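Local atomic coordinates of putative uncharacterized protein (Chaetomium thermophilum, PDB entry 5IJP), a protein that is the SPX domain of Vtc4, binds inositol hexakisphosphate and probably acts as an inositol polyphosphate sensor in eukaryotic phosphate homeostasis. Residues Gln74-Glu79 against Ile124-Asp129; Val86-Val91 against Val178-Lys183. One frame throughout, in Å; residues are numbered along the deposited sequence.

In the fold
From the N terminus, helices 3-9 and 22-30 lead through a small two-stranded hairpin into the long helix 52-97, which supplies the first segment of both contacts. Contact 1 closes the loop from 74-79 to 124-129 and ties this helix to its partner, helix 110-151. Contact 2 starts farther along the same helix, at 86-91, and closes a longer loop on 178-183 in helix 171-190. The two loops cross, since the segments alternate along the chain. Their centres lie about 14 Å apart, and they meet where Ile124 and Val127 pack on Leu181, so three helices of the bundle are tied together.

Contact 1. Residues Gln74-Glu79 against Ile124-Asp129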
loop_
_atom_site.group_PDB
_atom_site.type_symbol
_atom_site.label_atom_id
_atom_site.label_comp_id
_atom_site.label_asym_id
_atom_site.label_seq_id
_atom_site.Cartn_x
_atom_site.Cartn_y
_atom_site.Cartn_z
ATOM N N GLN A 74 5.477 -3.897 -4.182
ATOM C CA GLN A 74 6.792 -4.488 -4.414
ATOM C C GLN A 74 7.587 -3.734 -5.481
ATOM O O GLN A 74 8.733 -3.365 -5.222
ATOM C CB GLN A 74 6.658 -5.977 -4.782
ATOM C CG GLN A 74 7.993 -6.707 -4.900
ATOM C CD GLN A 74 7.816 -8.190 -5.040
ATOM O OE1 GLN A 74 7.413 -8.882 -4.100
ATOM N NE2 GLN A 74 8.135 -8.714 -6.212
ATOM N N VAL A 75 6.990 -3.534 -6.679
ATOM C CA VAL A 75 7.602 -2.858 -7.832
ATOM C C VAL A 75 8.091 -1.450 -7.462
ATOM O O VAL A 75 9.247 -1.123 -7.731
ATOM C CB VAL A 75 6.678 -2.862 -9.091
ATOM C CG1 VAL A 75 7.336 -2.158 -10.278
ATOM C CG2 VAL A 75 6.274 -4.282 -9.481
ATOM N N LYS A 76 7.226 -0.645 -6.815
ATOM C CA LYS A 76 7.539 0.726 -6.417
ATOM C C LYS A 76 8.630 0.818 -5.341
ATOM O O LYS A 76 9.548 1.624 -5.499
ATOM C CB LYS A 76 6.269 1.488 -5.999
ATOM C CG LYS A 76 6.418 3.009 -6.043
ATOM C CD LYS A 76 6.193 3.597 -7.444
ATOM C CE LYS A 76 7.058 4.808 -7.714
ATOM N NZ LYS A 76 6.644 5.996 -6.918
ATOM N N ALA A 77 8.546 -0.007 -4.272
ATOM C CA ALA A 77 9.525 -0.025 -3.176
ATOM C C ALA A 77 10.921 -0.432 -3.643
ATOM O O ALA A 77 11.907 0.160 -3.197
ATOM C CB ALA A 77 9.059 -0.945 -2.062
ATOM N N MET A 78 11.001 -1.429 -4.544
ATOM C CA MET A 78 12.255 -1.925 -5.111
ATOM C C MET A 78 12.898 -0.898 -6.033
ATOM O O MET A 78 14.126 -0.806 -6.077
ATOM C CB MET A 78 12.035 -3.252 -5.833
ATOM C CG MET A 78 12.124 -4.448 -4.910
ATOM S SD MET A 78 11.566 -5.997 -5.662
ATOM C CE MET A 78 12.654 -6.096 -7.054
ATOM N N GLU A 79 12.067 -0.113 -6.753
ATOM C CA GLU A 79 12.514 0.970 -7.634
ATOM C C GLU A 79 13.081 2.105 -6.781
ATOM O O GLU A 79 14.077 2.715 -7.169
ATOM C CB GLU A 79 11.362 1.475 -8.515
ATOM C CG GLU A 79 11.172 0.661 -9.784
ATOM C CD GLU A 79 9.855 0.832 -10.522
ATOM O OE1 GLU A 79 8.941 1.504 -9.990
ATOM O OE2 GLU A 79 9.731 0.268 -11.633
ATOM N N ILE A 124 12.075 10.925 -1.087
ATOM C CA ILE A 124 11.360 11.073 0.195
ATOM C C ILE A 124 9.854 11.238 -0.073
ATOM O O ILE A 124 9.041 10.592 0.595
ATOM C CB ILE A 124 11.948 12.223 1.075
ATOM C CG1 ILE A 124 13.426 11.948 1.436
ATOM C CG2 ILE A 124 11.114 12.452 2.354
ATOM C CD1 ILE A 124 14.260 13.179 1.709
ATOM N N ALA A 125 9.501 12.069 -1.078
ATOM C CA ALA A 125 8.122 12.311 -1.513
ATOM C C ALA A 125 7.520 11.028 -2.097
ATOM O O ALA A 125 6.351 10.738 -1.842
ATOM C CB ALA A 125 8.084 13.430 -2.540
ATOM N N ASP A 126 8.337 10.243 -2.839
ATOM C CA ASP A 126 7.944 8.961 -3.427
ATOM C C ASP A 126 7.728 7.897 -2.344
ATOM O O ASP A 126 6.869 7.030 -2.514
ATOM C CB ASP A 126 8.968 8.495 -4.478
ATOM C CG ASP A 126 8.813 9.128 -5.854
ATOM O OD1 ASP A 126 8.331 10.283 -5.932
ATOM O OD2 ASP A 126 9.200 8.480 -6.850
ATOM N N VAL A 127 8.487 7.981 -1.224
ATOM C CA VAL A 127 8.366 7.087 -0.063
ATOM C C VAL A 127 7.018 7.381 0.616
ATOM O O VAL A 127 6.262 6.448 0.884
ATOM C CB VAL A 127 9.579 7.204 0.915
ATOM C CG1 VAL A 127 9.286 6.562 2.271
ATOM C CG2 VAL A 127 10.837 6.596 0.309
ATOM N N HIS A 128 6.714 8.680 0.842
ATOM C CA HIS A 128 5.471 9.165 1.450
ATOM C C HIS A 128 4.245 8.812 0.599
ATOM O O HIS A 128 3.223 8.413 1.158
ATOM C CB HIS A 128 5.548 10.680 1.722
ATOM C CG HIS A 128 4.275 11.277 2.241
ATOM N ND1 HIS A 128 3.557 12.198 1.500
ATOM C CD2 HIS A 128 3.619 11.046 3.403
ATOM C CE1 HIS A 128 2.502 12.507 2.235
ATOM N NE2 HIS A 128 2.495 11.837 3.388
ATOM N N ASP A 129 4.356 8.943 -0.743
ATOM C CA ASP A 129 3.283 8.606 -1.684
ATOM C C ASP A 129 3.007 7.101 -1.693
ATOM O O ASP A 129 1.852 6.698 -1.834
ATOM C CB ASP A 129 3.592 9.125 -3.100
ATOM C CG ASP A 129 3.471 10.631 -3.263
ATOM O OD1 ASP A 129 2.511 11.218 -2.710
ATOM O OD2 ASP A 129 4.307 11.217 -3.983
#
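Lys76 and Asp126 reach toward each other from two long helices and meet through their charged ends, in a salt bridge of 3.6 Å from Lys76 NZ to Asp126 OD2. At that length it is a loose ion pair, and with Lys76 CA and Asp126 CA, the nearest pair, 8.8 Å apart, most of the span is covered by the lysine chain. Lys76 starts with CG anti to the backbone N (chi1 -160°) and then bends at each later torsion, which carries its ammonium to the carboxylate; the two side chains cross at about a right angle.

Neither charge relies on this pair alone. Asp126 OD2 has a stronger partner in Arg83, one turn beyond Glu79, so two cations share this oxygen, which would probably favour its ionised form. Lys76 NZ also makes a weak hydrogen bond to the hydroxyl of Tyr15. Asp129 OD2 adds a second negative charge 6.4 Å from Lys76 NZ, too far for contact but likely to favour the ammonium.

This polar side is the loose one: the segments bury 76 Å² against each other, through the Lys76-Asp126 pair, and both residues are partly exposed. The tighter packing is made with residues outside the two segments, on neighbouring faces of the same helices: Ala77 is buried against Leu130 and Tyr174, while Ile124 and Val127 lean on Leu181 of helix 171-190. A hydrophobic seam with a charged pair bridging its border is a familiar pattern in helical bundles, and here it joins the two long helices at the heart of the SPX domain.

Contact 2. Residues Val86-Val91 against Val178-Lys183; sequences VSEREV and VVRLSK
The ionic part of the contact is a single salt bridge, in which Arg180 NE lies 3.1 Å from Glu88 OE1. The oxygen comes to the edge of the guanidinium, near its plane, yet the hydrogen bond is weak because the N-H points off line, at 130°. The carboxylate and guanidinium planes are turned 39° from each other, so the two groups do not pair flat, side by side. A bend at chi3 of Arg180 (-66°) turns NE toward the glutamate.

Van der Waals contact accompanies it: the methylene Arg180 CD lies 3.5 Å from Glu88 OE1 and 3.7 Å from Glu88 OE2, in front of both oxygens and off the carboxylate plane. Glu88 and Val91 also touch Leu184 of helix 171-190, the contact of Val91 being apolar.

An alanine in place of Glu88 would probably leave the Arg180 guanidinium without this carboxylate and free to turn into solvent. With Arg180 exposed and the bond bent, the chemistry implies a modest surface link between helices 52-97 and 171-190, placed beside their apolar packing.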
loop_
_atom_site.group_PDB
_atom_site.type_symbol
_atom_site.label_atom_id
_atom_site.label_comp_id
_atom_site.label_asym_id
_atom_site.label_seq_id
_atom_site.Cartn_x
_atom_site.Cartn_y
_atom_site.Cartn_z
ATOM N N VAL A 86 21.684 4.278 -6.033
ATOM C CA VAL A 86 22.398 5.090 -7.028
ATOM C C VAL A 86 22.697 6.497 -6.489
ATOM O O VAL A 86 23.750 7.049 -6.804
ATOM C CB VAL A 86 21.746 5.123 -8.441
ATOM C CG1 VAL A 86 21.831 3.759 -9.121
ATOM C CG2 VAL A 86 20.305 5.631 -8.409
ATOM N N SER A 87 21.787 7.060 -5.666
ATOM C CA SER A 87 21.951 8.384 -5.060
ATOM C C SER A 87 22.972 8.362 -3.922
ATOM O O SER A 87 23.691 9.344 -3.742
ATOM C CB SER A 87 20.614 8.926 -4.565
ATOM O OG SER A 87 19.703 9.092 -5.639
ATOM N N GLU A 88 23.038 7.242 -3.164
ATOM C CA GLU A 88 23.966 7.031 -2.046
ATOM C C GLU A 88 25.411 7.057 -2.545
ATOM O O GLU A 88 26.264 7.650 -1.884
ATOM C CB GLU A 88 23.664 5.704 -1.326
ATOM C CG GLU A 88 24.197 5.633 0.096
ATOM C CD GLU A 88 23.873 4.366 0.866
ATOM O OE1 GLU A 88 22.742 3.846 0.725
ATOM O OE2 GLU A 88 24.741 3.919 1.649
ATOM N N ARG A 89 25.671 6.437 -3.719
ATOM C CA ARG A 89 26.980 6.403 -4.376
ATOM C C ARG A 89 27.360 7.822 -4.823
ATOM O O ARG A 89 28.500 8.237 -4.612
ATOM C CB ARG A 89 26.956 5.431 -5.575
ATOM C CG ARG A 89 28.305 5.252 -6.270
ATOM C CD ARG A 89 28.190 4.409 -7.524
ATOM N NE ARG A 89 29.292 4.663 -8.455
ATOM C CZ ARG A 89 30.445 3.999 -8.464
ATOM N NH1 ARG A 89 30.667 3.030 -7.583
ATOM N NH2 ARG A 89 31.385 4.302 -9.349
ATOM N N GLU A 90 26.390 8.566 -5.402
ATOM C CA GLU A 90 26.546 9.946 -5.876
ATOM C C GLU A 90 26.919 10.907 -4.746
ATOM O O GLU A 90 27.724 11.809 -4.967
ATOM C CB GLU A 90 25.273 10.430 -6.589
ATOM C CG GLU A 90 25.104 9.891 -7.999
ATOM C CD GLU A 90 23.844 10.349 -8.710
ATOM O OE1 GLU A 90 22.733 10.067 -8.204
ATOM O OE2 GLU A 90 23.968 10.965 -9.793
ATOM N N VAL A 91 26.340 10.712 -3.542
ATOM C CA VAL A 91 26.620 11.530 -2.355
ATOM C C VAL A 91 28.009 11.157 -1.805
ATOM O O VAL A 91 28.778 12.051 -1.445
ATOM C CB VAL A 91 25.489 11.431 -1.283
ATOM C CG1 VAL A 91 25.867 12.147 0.014
ATOM C CG2 VAL A 91 24.172 11.984 -1.820
ATOM N N VAL A 178 15.327 3.547 3.562
ATOM C CA VAL A 178 14.570 4.761 3.908
ATOM C C VAL A 178 15.290 5.506 5.053
ATOM O O VAL A 178 15.357 6.737 5.031
ATOM C CB VAL A 178 13.073 4.446 4.216
ATOM C CG1 VAL A 178 12.319 5.678 4.718
ATOM C CG2 VAL A 178 12.370 3.866 2.992
ATOM N N VAL A 179 15.857 4.748 6.022
ATOM C CA VAL A 179 16.628 5.267 7.162
ATOM C C VAL A 179 17.896 5.977 6.642
ATOM O O VAL A 179 18.185 7.097 7.072
ATOM C CB VAL A 179 16.929 4.155 8.216
ATOM C CG1 VAL A 179 18.018 4.573 9.205
ATOM C CG2 VAL A 179 15.661 3.752 8.965
ATOM N N ARG A 180 18.612 5.342 5.686
ATOM C CA ARG A 180 19.815 5.896 5.052
ATOM C C ARG A 180 19.474 7.151 4.244
ATOM O O ARG A 180 20.221 8.126 4.304
ATOM C CB ARG A 180 20.505 4.857 4.152
ATOM C CG ARG A 180 21.189 3.721 4.907
ATOM C CD ARG A 180 22.119 2.913 4.016
ATOM N NE ARG A 180 21.405 2.189 2.962
ATOM C CZ ARG A 180 20.955 0.943 3.074
ATOM N NH1 ARG A 180 21.138 0.262 4.199
ATOM N NH2 ARG A 180 20.319 0.368 2.063
ATOM N N LEU A 181 18.331 7.128 3.520
ATOM C CA LEU A 181 17.807 8.226 2.696
ATOM C C LEU A 181 17.599 9.507 3.521
ATOM O O LEU A 181 17.915 10.597 3.039
ATOM C CB LEU A 181 16.494 7.781 2.010
ATOM C CG LEU A 181 15.724 8.795 1.154
ATOM C CD1 LEU A 181 16.412 9.038 -0.178
ATOM C CD2 LEU A 181 14.306 8.318 0.912
ATOM N N SER A 182 17.091 9.363 4.763
ATOM C CA SER A 182 16.864 10.467 5.700
ATOM C C SER A 182 18.198 11.069 6.149
ATOM O O SER A 182 18.303 12.289 6.279
ATOM C CB SER A 182 16.065 9.988 6.908
ATOM O OG SER A 182 14.784 9.517 6.524
ATOM N N LYS A 183 19.217 10.210 6.355
ATOM C CA LYS A 183 20.571 10.601 6.760
ATOM C C LYS A 183 21.315 11.285 5.607
ATOM O O LYS A 183 22.060 12.237 5.849
ATOM C CB LYS A 183 21.365 9.384 7.266
ATOM C CG LYS A 183 20.881 8.842 8.606
ATOM C CD LYS A 183 21.536 7.513 8.945
ATOM C CE LYS A 183 20.952 6.904 10.194
ATOM N NZ LYS A 183 21.507 5.551 10.458
#